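Local coordinates for uncharacterized protein (Bacteroides ovatus, PDB 4DQA) that is of unknown function but probably binds carbohydrate, joining an E-set-like N-terminal domain to a concanavalin A-like lectin/glucanase domain, at residues Gly143-His148 against Tyr316-Ser321; His280-Glu285 against Lys346-Pro351; Leu303-Asp306 against Gly311-Leu314; Glu166-Val171 against Ala350-Asn355. One frame throughout, in Å; residues are numbered along the deposited sequence. Where two conformers were deposited one is given.

Overall arrangement
All four contacts lie in the concanavalin A-like part of the chain and reach one antiparallel sheet; no ligand marks a binding site among them. Contacts 1 and 2 have centres about 8 Å apart and share a salt bridge, K317 NZ to E285 OE2 at 2.8 Å. Contacts 2 and 4, with centres about 7 Å apart, follow the same C-terminal tail and have A350 and P351 in common. Contact 3 sits farther off, its centre about 17 Å from that of contact 4, yet L303 CD2 comes to 4.2 Å from L168 CD1, and G304 CA to 3.4 Å from E285 OE1 of contact 2. Contacts 1 and 4 do not touch, their nearest atoms being about 7 Å apart.

Contact 1. Residues Gly143-His148 against Tyr316-Ser321; sequences GNFSNH and YKLDGS
G143 on strand 141-146 presents bare main chain to L318, whose CB lies 3.7 Å from G143 N. L318 O also comes near the same nitrogen, but the angle is too poor for a hydrogen bond; G143 instead pairs through its backbone with M283, and the approach of L318 is one of van der Waals contact. Two residues on, F145 turns a ring edge to the leucine: its CE1 is 4.1 Å from L318 CD1, the methyl lying near the ring plane, and the two side chains cross at about a right angle. Carbonyl O of H148 lies in the plane of the same ring, at another part of its edge. Beyond F145 the chain doubles back, and S146 N donates to H148 ND1 (2.9 Å, 162°) almost exactly in the imidazole plane.

The leucine is delivered by a left-handed backbone conformation (phi 59°, psi 42°), with the amides of K317 and L318 both held by the carboxylate of E322. An Asx turn follows, in which D319 OD1 accepts from S321 N. This buried junction joins the loop between strands 312-316 and 324-325 to the antiparallel sheet of a concanavalin A-like fold.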
loop_
_atom_site.group_PDB
_atom_site.type_symbol
_atom_site.label_atom_id
_atom_site.label_comp_id
_atom_site.label_asym_id
_atom_site.label_seq_id
_atom_site.Cartn_x
_atom_site.Cartn_y
_atom_site.Cartn_z
ATOM N N GLY A 143 -9.596 -4.299 12.357
ATOM C CA GLY A 143 -10.081 -3.979 13.683
ATOM C C GLY A 143 -11.584 -3.957 13.775
ATOM O O GLY A 143 -12.255 -3.410 12.890
ATOM N N ASN A 144 -12.116 -4.575 14.832
ATOM C CA ASN A 144 -13.550 -4.648 15.048
ATOM C C ASN A 144 -14.113 -3.459 15.783
ATOM O O ASN A 144 -13.552 -3.017 16.783
ATOM C CB ASN A 144 -13.926 -5.910 15.817
ATOM C CG ASN A 144 -15.399 -6.231 15.690
ATOM O OD1 ASN A 144 -15.897 -6.398 14.587
ATOM N ND2 ASN A 144 -16.071 -6.310 16.794
ATOM N N PHE A 145 -15.260 -2.970 15.314
ATOM C CA PHE A 145 -15.993 -1.900 15.980
ATOM C C PHE A 145 -17.416 -2.378 16.180
ATOM O O PHE A 145 -18.099 -2.778 15.234
ATOM C CB PHE A 145 -15.968 -0.636 15.134
ATOM C CG PHE A 145 -14.621 0.013 15.083
ATOM C CD1 PHE A 145 -13.653 -0.450 14.206
ATOM C CD2 PHE A 145 -14.301 1.060 15.947
ATOM C CE1 PHE A 145 -12.421 0.105 14.180
ATOM C CE2 PHE A 145 -13.050 1.645 15.909
ATOM C CZ PHE A 145 -12.105 1.154 15.024
ATOM N N SER A 146 -17.785 -2.454 17.442
ATOM C CA SER A 146 -19.119 -2.759 17.881
ATOM C C SER A 146 -19.313 -2.012 19.191
ATOM O O SER A 146 -19.347 -2.615 20.272
ATOM C CB SER A 146 -19.245 -4.257 18.082
ATOM O OG SER A 146 -20.549 -4.600 18.526
ATOM N N ASN A 147 -19.439 -0.689 19.076
ATOM C CA ASN A 147 -19.451 0.225 20.222
ATOM C C ASN A 147 -18.048 0.401 20.827
ATOM O O ASN A 147 -17.832 0.258 22.029
ATOM C CB ASN A 147 -20.457 -0.202 21.288
ATOM C CG ASN A 147 -20.871 0.952 22.180
ATOM O OD1 ASN A 147 -20.934 2.101 21.739
ATOM N ND2 ASN A 147 -21.157 0.654 23.436
ATOM N N HIS A 148 -17.102 0.697 19.941
ATOM C CA HIS A 148 -15.704 0.965 20.253
ATOM C C HIS A 148 -15.267 2.292 19.706
ATOM O O HIS A 148 -15.679 2.728 18.626
ATOM C CB HIS A 148 -14.830 -0.169 19.694
ATOM C CG HIS A 148 -15.133 -1.472 20.330
ATOM N ND1 HIS A 148 -16.112 -2.309 19.866
ATOM C CD2 HIS A 148 -14.697 -2.009 21.489
ATOM C CE1 HIS A 148 -16.223 -3.356 20.674
ATOM N NE2 HIS A 148 -15.373 -3.190 21.662
ATOM N N TYR A 316 -3.432 4.050 11.867
ATOM C CA TYR A 316 -3.731 2.789 12.499
ATOM C C TYR A 316 -3.969 1.741 11.429
ATOM O O TYR A 316 -4.986 1.778 10.720
ATOM C CB TYR A 316 -4.986 2.894 13.380
ATOM C CG TYR A 316 -4.780 3.654 14.673
ATOM C CD1 TYR A 316 -3.962 3.137 15.673
ATOM C CD2 TYR A 316 -5.366 4.895 14.884
ATOM C CE1 TYR A 316 -3.761 3.830 16.856
ATOM C CE2 TYR A 316 -5.191 5.587 16.061
ATOM C CZ TYR A 316 -4.363 5.060 17.049
ATOM O OH TYR A 316 -4.158 5.732 18.231
ATOM N N LYS A 317 -3.065 0.772 11.337
ATOM C CA LYS A 317 -3.255 -0.339 10.405
ATOM C C LYS A 317 -4.406 -1.236 10.859
ATOM O O LYS A 317 -5.181 -1.718 10.039
ATOM C CB LYS A 317 -1.972 -1.165 10.271
ATOM C CG LYS A 317 -0.830 -0.339 9.701
ATOM C CD LYS A 317 0.459 -1.139 9.417
ATOM C CE LYS A 317 0.296 -2.133 8.264
ATOM N NZ LYS A 317 -0.001 -1.448 6.951
ATOM N N LEU A 318 -4.478 -1.459 12.160
ATOM C CA LEU A 318 -5.440 -2.386 12.789
ATOM C C LEU A 318 -5.308 -3.824 12.268
ATOM O O LEU A 318 -6.299 -4.501 12.021
ATOM C CB LEU A 318 -6.891 -1.850 12.715
ATOM C CG LEU A 318 -7.065 -0.438 13.221
ATOM C CD1 LEU A 318 -8.511 -0.001 13.066
ATOM C CD2 LEU A 318 -6.610 -0.267 14.655
ATOM N N ASP A 319 -4.063 -4.253 12.113
ATOM C CA ASP A 319 -3.745 -5.599 11.694
ATOM C C ASP A 319 -3.058 -6.400 12.783
ATOM O O ASP A 319 -2.577 -7.505 12.518
ATOM C CB ASP A 319 -2.882 -5.579 10.434
ATOM C CG ASP A 319 -1.495 -4.989 10.679
ATOM O OD1 ASP A 319 -1.288 -4.381 11.746
ATOM O OD2 ASP A 319 -0.635 -5.112 9.767
ATOM N N GLY A 320 -3.036 -5.854 13.994
ATOM C CA GLY A 320 -2.363 -6.501 15.113
ATOM C C GLY A 320 -0.988 -5.945 15.384
ATOM O O GLY A 320 -0.382 -6.261 16.412
ATOM N N SER A 321 -0.448 -5.144 14.472
ATOM C CA SER A 321 0.902 -4.624 14.673
ATOM C C SER A 321 0.971 -3.417 15.610
ATOM O O SER A 321 2.078 -3.062 16.034
ATOM C CB SER A 321 1.543 -4.271 13.330
ATOM O OG SER A 321 0.891 -3.221 12.645
#

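Contact 2. Residues His280-Glu285 against Lys346-Pro351; sequences HGKMSE and KTLDAP
K282 is the centre of this contact, sending its aliphatic chain between K346 and L348 at the surface of the domain. Extended as far as CE, the chain bends only at its last torsion (chi4 71°), which turns NZ off the line of the methylenes. The closest touch is K282 CE against K346 CD, 3.5 Å, and the two lysines run across each other at about a right angle. On L348 the branch that meets K282 is CD2, 3.7 Å from K282 CD; here the two side chains lie alongside, running opposite ways.

K346 is extended beyond CG; K282 NZ and K346 NZ lie 4.5 Å apart. A water lies between them, accepting from K282 NZ at 2.9 Å and weakly from K346 NZ at 3.4 Å. K346 NZ has a further weak hydrogen bond to N144 OD1, and these oxygens probably temper the like charges. W223 of strand 223-231 touches both K282 and L348, adding an aromatic surface to the cluster of methylenes and methyls.

Backbone pairing explains the separation of the segments: strand 141-146 lies between strands 282-289 and 345-347 in the sheet. The side chains of K282, K346 and L348 therefore meet over this intervening strand, on one face of the lectin-like sheet.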
loop_
_atom_site.group_PDB
_atom_site.type_symbol
_atom_site.label_atom_id
_atom_site.label_comp_id
_atom_site.label_asym_id
_atom_site.label_seq_id
_atom_site.Cartn_x
_atom_site.Cartn_y
_atom_site.Cartn_z
ATOM N N HIS A 280 -20.585 0.053 13.281
ATOM C CA HIS A 280 -20.622 -1.388 13.450
ATOM C C HIS A 280 -20.031 -2.044 12.232
ATOM O O HIS A 280 -20.650 -2.069 11.159
ATOM C CB HIS A 280 -22.051 -1.861 13.648
ATOM C CG HIS A 280 -22.630 -1.395 14.941
ATOM N ND1 HIS A 280 -23.295 -0.202 15.076
ATOM C CD2 HIS A 280 -22.570 -1.942 16.178
ATOM C CE1 HIS A 280 -23.666 -0.052 16.339
ATOM N NE2 HIS A 280 -23.220 -1.078 17.030
ATOM N N GLY A 281 -18.804 -2.553 12.371
ATOM C CA GLY A 281 -18.079 -3.125 11.241
ATOM C C GLY A 281 -16.608 -3.195 11.537
ATOM O O GLY A 281 -16.205 -3.200 12.697
ATOM N N LYS A 282 -15.814 -3.291 10.488
ATOM C CA LYS A 282 -14.373 -3.360 10.610
ATOM C C LYS A 282 -13.710 -2.200 9.894
ATOM O O LYS A 282 -14.241 -1.678 8.903
ATOM C CB LYS A 282 -13.849 -4.670 10.039
ATOM C CG LYS A 282 -14.349 -5.909 10.752
ATOM C CD LYS A 282 -13.820 -7.149 10.032
ATOM C CE LYS A 282 -14.298 -8.443 10.613
ATOM N NZ LYS A 282 -15.754 -8.626 10.322
HETATM N N MSE A 283 -12.533 -1.811 10.373
HETATM C CA MSE A 283 -11.723 -0.813 9.706
HETATM C C MSE A 283 -10.298 -1.318 9.590
HETATM O O MSE A 283 -9.830 -2.119 10.391
HETATM C CB MSE A 283 -11.683 0.530 10.441
HETATM C CG MSE A 283 -13.062 1.113 10.679
HETATM SE SE MSE A 283 -12.884 2.998 11.146
HETATM C CE MSE A 283 -14.545 3.224 12.119
ATOM N N SER A 284 -9.618 -0.775 8.604
ATOM C CA SER A 284 -8.215 -1.080 8.342
ATOM C C SER A 284 -7.584 0.140 7.715
ATOM O O SER A 284 -8.236 0.910 7.015
ATOM C CB SER A 284 -8.145 -2.273 7.408
ATOM O OG SER A 284 -6.827 -2.531 6.920
ATOM N N GLU A 285 -6.288 0.335 7.934
ATOM C CA GLU A 285 -5.545 1.386 7.221
ATOM C C GLU A 285 -6.193 2.757 7.387
ATOM O O GLU A 285 -6.417 3.504 6.417
ATOM C CB GLU A 285 -5.371 1.045 5.744
ATOM C CG GLU A 285 -4.566 -0.185 5.495
ATOM C CD GLU A 285 -3.131 -0.032 5.967
ATOM O OE1 GLU A 285 -2.463 0.928 5.523
ATOM O OE2 GLU A 285 -2.680 -0.836 6.820
ATOM N N LYS A 346 -9.558 -8.869 14.247
ATOM C CA LYS A 346 -10.219 -10.018 13.674
ATOM C C LYS A 346 -9.445 -10.537 12.469
ATOM O O LYS A 346 -8.785 -9.757 11.772
ATOM C CB LYS A 346 -11.661 -9.640 13.260
ATOM C CG LYS A 346 -12.592 -9.375 14.463
ATOM C CD LYS A 346 -14.069 -9.272 14.043
ATOM C CE LYS A 346 -15.043 -9.583 15.187
ATOM N NZ LYS A 346 -16.444 -9.402 14.676
ATOM N N THR A 347 -9.509 -11.843 12.272
ATOM C CA THR A 347 -8.901 -12.527 11.139
ATOM C C THR A 347 -9.962 -12.707 10.084
ATOM O O THR A 347 -11.018 -13.305 10.308
ATOM C CB THR A 347 -8.314 -13.871 11.565
ATOM O OG1 THR A 347 -7.249 -13.633 12.483
ATOM C CG2 THR A 347 -7.739 -14.622 10.381
ATOM N N LEU A 348 -9.688 -12.171 8.908
ATOM C CA LEU A 348 -10.677 -12.177 7.847
ATOM C C LEU A 348 -10.761 -13.510 7.132
ATOM O O LEU A 348 -9.782 -14.241 7.057
ATOM C CB LEU A 348 -10.318 -11.091 6.830
ATOM C CG LEU A 348 -10.087 -9.688 7.404
ATOM C CD1 LEU A 348 -9.691 -8.693 6.310
ATOM C CD2 LEU A 348 -11.305 -9.167 8.144
ATOM N N ASP A 349 -11.923 -13.766 6.535
ATOM C CA ASP A 349 -12.158 -14.997 5.779
ATOM C C ASP A 349 -11.309 -15.037 4.512
ATOM O O ASP A 349 -10.929 -16.100 4.020
ATOM C CB ASP A 349 -13.626 -15.093 5.373
ATOM C CG ASP A 349 -14.558 -15.446 6.532
ATOM O OD1 ASP A 349 -14.098 -15.728 7.664
ATOM O OD2 ASP A 349 -15.784 -15.461 6.294
ATOM N N ALA A 350 -11.008 -13.862 3.977
ATOM C CA ALA A 350 -10.184 -13.741 2.794
ATOM C C ALA A 350 -9.479 -12.403 2.860
ATOM O O ALA A 350 -9.931 -11.528 3.587
ATOM C CB ALA A 350 -11.047 -13.785 1.552
ATOM N N PRO A 351 -8.384 -12.227 2.100
ATOM C CA PRO A 351 -7.713 -10.922 2.081
ATOM C C PRO A 351 -8.668 -9.832 1.597
ATOM O O PRO A 351 -9.575 -10.101 0.785
ATOM C CB PRO A 351 -6.564 -11.117 1.090
ATOM C CG PRO A 351 -6.369 -12.588 1.011
ATOM C CD PRO A 351 -7.666 -13.236 1.297
HETATM O O HOH W 1 -17.227 -7.116 12.330
#

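Contact 3. Residues Leu303-Asp306 against Gly311-Leu314; sequences LGVD and GLAL
L312 points its CG away from its own backbone nitrogen (chi1 -176°); a chi2 of 58° places CD1, which leaves CD2 roughly opposite CA and pointing at V305 and D306. On the other side V305 has CG1 set between its backbone N and carbonyl carbon (chi1 80°), and this branch faces the leucine. The two side chains meet tip to tip, V305 CG1 lying 3.9 Å from L312 CD2. V305 was modelled in two conformers, so this half of the contact is the less certain one.

The same CD2 methyl also rests 3.7 Å from D306 O, a contact with main chain and not with the aspartate side chain. That carbonyl is not left to the methyl alone, since the hydroxyl of S309 hydrogen-bonds to it, and D306 OD1 binds the amide of A308. The amide of V305 is bonded to the hydroxyl of Y315, and these bonds probably help to set the loop that leads from helix 295-300 into strand 312-316.

R287 and W289 of strand 282-289 touch both V305 and L312, and just past L312, A313 and L314 both face V288 in a classic beta bulge.

The contact is small: one leucine methyl meets a valine methyl and rests beside a carbonyl oxygen, with no hydrogen bond between the segments, while the polar atoms of V305 and D306 named here find their partners outside both.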
loop_
_atom_site.group_PDB
_atom_site.type_symbol
_atom_site.label_atom_id
_atom_site.label_comp_id
_atom_site.label_asym_id
_atom_site.label_seq_id
_atom_site.Cartn_x
_atom_site.Cartn_y
_atom_site.Cartn_z
ATOM N N LEU A 303 -3.684 0.018 0.435
ATOM C CA LEU A 303 -3.381 -1.117 1.315
ATOM C C LEU A 303 -2.234 -0.909 2.277
ATOM O O LEU A 303 -2.004 -1.732 3.171
ATOM C CB LEU A 303 -3.071 -2.378 0.498
ATOM C CG LEU A 303 -4.148 -2.833 -0.476
ATOM C CD1 LEU A 303 -3.654 -4.062 -1.219
ATOM C CD2 LEU A 303 -5.471 -3.110 0.226
ATOM N N GLY A 304 -1.472 0.163 2.112
ATOM C CA GLY A 304 -0.332 0.389 2.976
ATOM C C GLY A 304 0.473 1.602 2.588
ATOM O O GLY A 304 0.576 1.944 1.407
ATOM N N VAL A 305 1.056 2.260 3.591
ATOM C CA VAL A 305 1.981 3.354 3.356
ATOM C C VAL A 305 3.094 3.279 4.405
ATOM O O VAL A 305 2.930 2.642 5.432
ATOM C CB VAL A 305 1.219 4.725 3.349
ATOM C CG1 VAL A 305 0.940 5.236 4.769
ATOM C CG2 VAL A 305 1.972 5.762 2.555
ATOM N N ASP A 306 4.221 3.946 4.146
ATOM C CA ASP A 306 5.312 3.974 5.101
ATOM C C ASP A 306 4.855 4.823 6.286
ATOM O O ASP A 306 4.454 5.978 6.110
ATOM C CB ASP A 306 6.511 4.631 4.428
ATOM C CG ASP A 306 7.769 4.625 5.278
ATOM O OD1 ASP A 306 7.714 4.430 6.509
ATOM O OD2 ASP A 306 8.855 4.834 4.669
ATOM N N GLY A 311 3.818 14.235 6.454
ATOM C CA GLY A 311 2.423 14.605 6.310
ATOM C C GLY A 311 1.422 13.645 6.927
ATOM O O GLY A 311 0.226 13.934 6.973
ATOM N N LEU A 312 1.900 12.493 7.393
ATOM C CA LEU A 312 1.034 11.484 7.965
ATOM C C LEU A 312 0.919 11.757 9.464
ATOM O O LEU A 312 1.892 11.599 10.208
ATOM C CB LEU A 312 1.599 10.114 7.710
ATOM C CG LEU A 312 0.791 8.918 8.153
ATOM C CD1 LEU A 312 -0.618 8.869 7.509
ATOM C CD2 LEU A 312 1.569 7.634 7.832
ATOM N N ALA A 313 -0.246 12.243 9.872
ATOM C CA ALA A 313 -0.460 12.676 11.254
ATOM C C ALA A 313 -0.953 11.568 12.176
ATOM O O ALA A 313 -0.815 11.647 13.398
ATOM C CB ALA A 313 -1.435 13.871 11.292
ATOM N N LEU A 314 -1.556 10.533 11.593
ATOM C CA LEU A 314 -2.129 9.438 12.359
ATOM C C LEU A 314 -2.234 8.239 11.444
ATOM O O LEU A 314 -2.643 8.379 10.289
ATOM C CB LEU A 314 -3.526 9.809 12.838
ATOM C CG LEU A 314 -4.213 8.716 13.657
ATOM C CD1 LEU A 314 -3.524 8.635 15.008
ATOM C CD2 LEU A 314 -5.705 8.950 13.796
#

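Contact 4. Residues Glu166-Val171 against Ala350-Asn355; sequences EALINV and APIAIN
The C-terminal tail of the chain runs past strand 163-171 of the concanavalin A-like sheet, and L168 is where the strand meets it. Its two methyls divide the work. CD1 lies 4.0 Å from I352 CD1, the end of the longer isoleucine branch, and the two side chains cross obliquely. CD2 is turned toward I354, coming to a looser 4.5 Å from its CG2. The leucine thus reaches alternate residues of the tail.

I352 reaches inward with CG1 opposite its own carbonyl carbon (chi1 -69°), the chain continuing extended to CD1. Together the two side chains span the 8.9 Å between L168 CA and I352 CA, a gap too wide for backbone pairing.

Other side chains close the small cluster: I139 touches both L168 and I352, W223 of strand 223-231 packs on I352, and I354 leans on M302. The strand itself is held on both flanks: L168 pairs through its backbone with S284, and I169 with Y224.

Everything across this contact is aliphatic, with methyl groups meeting at ordinary or slightly long distances. The tail is therefore held to the strand here by dispersion and by burial of apolar surface, with no directional bond between the two segments fixing its exact position.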
loop_
_atom_site.group_PDB
_atom_site.type_symbol
_atom_site.label_atom_id
_atom_site.label_comp_id
_atom_site.label_asym_id
_atom_site.label_seq_id
_atom_site.Cartn_x
_atom_site.Cartn_y
_atom_site.Cartn_z
ATOM N N GLU A 166 -8.695 8.990 5.602
ATOM C CA GLU A 166 -8.940 7.812 4.760
ATOM C C GLU A 166 -8.972 6.549 5.591
ATOM O O GLU A 166 -8.405 6.490 6.679
ATOM C CB GLU A 166 -7.962 7.656 3.599
ATOM C CG GLU A 166 -6.532 7.508 4.028
ATOM C CD GLU A 166 -5.570 7.245 2.876
ATOM O OE1 GLU A 166 -5.993 6.644 1.873
ATOM O OE2 GLU A 166 -4.364 7.596 2.991
ATOM N N ALA A 167 -9.684 5.554 5.087
ATOM C CA ALA A 167 -9.765 4.245 5.743
ATOM C C ALA A 167 -10.305 3.218 4.783
ATOM O O ALA A 167 -11.069 3.539 3.855
ATOM C CB ALA A 167 -10.679 4.304 6.930
ATOM N N LEU A 168 -9.959 1.961 5.036
ATOM C CA LEU A 168 -10.702 0.819 4.495
ATOM C C LEU A 168 -11.771 0.476 5.526
ATOM O O LEU A 168 -11.477 0.338 6.729
ATOM C CB LEU A 168 -9.804 -0.398 4.283
ATOM C CG LEU A 168 -8.750 -0.233 3.206
ATOM C CD1 LEU A 168 -7.611 -1.254 3.385
ATOM C CD2 LEU A 168 -9.341 -0.327 1.806
ATOM N N ILE A 169 -13.012 0.331 5.061
ATOM C CA ILE A 169 -14.138 0.015 5.939
ATOM C C ILE A 169 -14.975 -1.109 5.366
ATOM O O ILE A 169 -15.047 -1.339 4.168
ATOM C CB ILE A 169 -15.060 1.241 6.203
ATOM C CG1 ILE A 169 -15.772 1.671 4.920
ATOM C CG2 ILE A 169 -14.243 2.368 6.813
ATOM C CD1 ILE A 169 -16.837 2.725 5.176
ATOM N N ASN A 170 -15.618 -1.820 6.287
ATOM C CA ASN A 170 -16.537 -2.897 5.961
ATOM C C ASN A 170 -17.642 -2.853 6.990
ATOM O O ASN A 170 -17.425 -3.127 8.170
ATOM C CB ASN A 170 -15.815 -4.241 5.988
ATOM C CG ASN A 170 -16.677 -5.373 5.492
ATOM O OD1 ASN A 170 -17.866 -5.418 5.775
ATOM N ND2 ASN A 170 -16.091 -6.274 4.710
ATOM N N VAL A 171 -18.831 -2.464 6.547
ATOM C CA VAL A 171 -19.939 -2.209 7.453
ATOM C C VAL A 171 -20.753 -3.473 7.727
ATOM O O VAL A 171 -21.196 -4.154 6.791
ATOM C CB VAL A 171 -20.875 -1.152 6.833
ATOM C CG1 VAL A 171 -22.015 -0.829 7.769
ATOM C CG2 VAL A 171 -20.110 0.109 6.513
ATOM N N ALA A 350 -11.008 -13.862 3.977
ATOM C CA ALA A 350 -10.184 -13.741 2.794
ATOM C C ALA A 350 -9.479 -12.403 2.860
ATOM O O ALA A 350 -9.931 -11.528 3.587
ATOM C CB ALA A 350 -11.047 -13.785 1.552
ATOM N N PRO A 351 -8.384 -12.227 2.100
ATOM C CA PRO A 351 -7.713 -10.922 2.081
ATOM C C PRO A 351 -8.668 -9.832 1.597
ATOM O O PRO A 351 -9.575 -10.101 0.785
ATOM C CB PRO A 351 -6.564 -11.117 1.090
ATOM C CG PRO A 351 -6.369 -12.588 1.011
ATOM C CD PRO A 351 -7.666 -13.236 1.297
ATOM N N ILE A 352 -8.455 -8.625 2.084
ATOM C CA ILE A 352 -9.284 -7.502 1.690
ATOM C C ILE A 352 -9.291 -7.350 0.177
ATOM O O ILE A 352 -8.232 -7.303 -0.471
ATOM C CB ILE A 352 -8.829 -6.177 2.348
ATOM C CG1 ILE A 352 -9.101 -6.204 3.836
ATOM C CG2 ILE A 352 -9.524 -4.963 1.675
ATOM C CD1 ILE A 352 -8.825 -4.898 4.581
ATOM N N ALA A 353 -10.492 -7.283 -0.381
ATOM C CA ALA A 353 -10.711 -7.086 -1.811
ATOM C C ALA A 353 -11.815 -6.055 -1.942
ATOM O O ALA A 353 -12.820 -6.141 -1.247
ATOM C CB ALA A 353 -11.129 -8.397 -2.499
ATOM N N ILE A 354 -11.619 -5.056 -2.797
ATOM C CA ILE A 354 -12.650 -4.046 -2.996
ATOM C C ILE A 354 -13.422 -4.246 -4.284
ATOM O O ILE A 354 -14.378 -3.524 -4.539
ATOM C CB ILE A 354 -12.101 -2.619 -2.913
ATOM C CG1 ILE A 354 -10.996 -2.423 -3.940
ATOM C CG2 ILE A 354 -11.580 -2.347 -1.512
ATOM C CD1 ILE A 354 -10.658 -0.966 -4.180
ATOM N N ASN A 355 -13.045 -5.262 -5.054
ATOM C CA ASN A 355 -13.830 -5.701 -6.202
ATOM C C ASN A 355 -13.958 -7.213 -6.167
ATOM O O ASN A 355 -13.274 -7.876 -5.387
ATOM C CB ASN A 355 -13.179 -5.293 -7.522
ATOM C CG ASN A 355 -13.233 -3.813 -7.750
ATOM O OD1 ASN A 355 -14.304 -3.237 -7.991
ATOM N ND2 ASN A 355 -12.104 -3.182 -7.634
ATOM O OXT ASN A 355 -14.724 -7.800 -6.925
#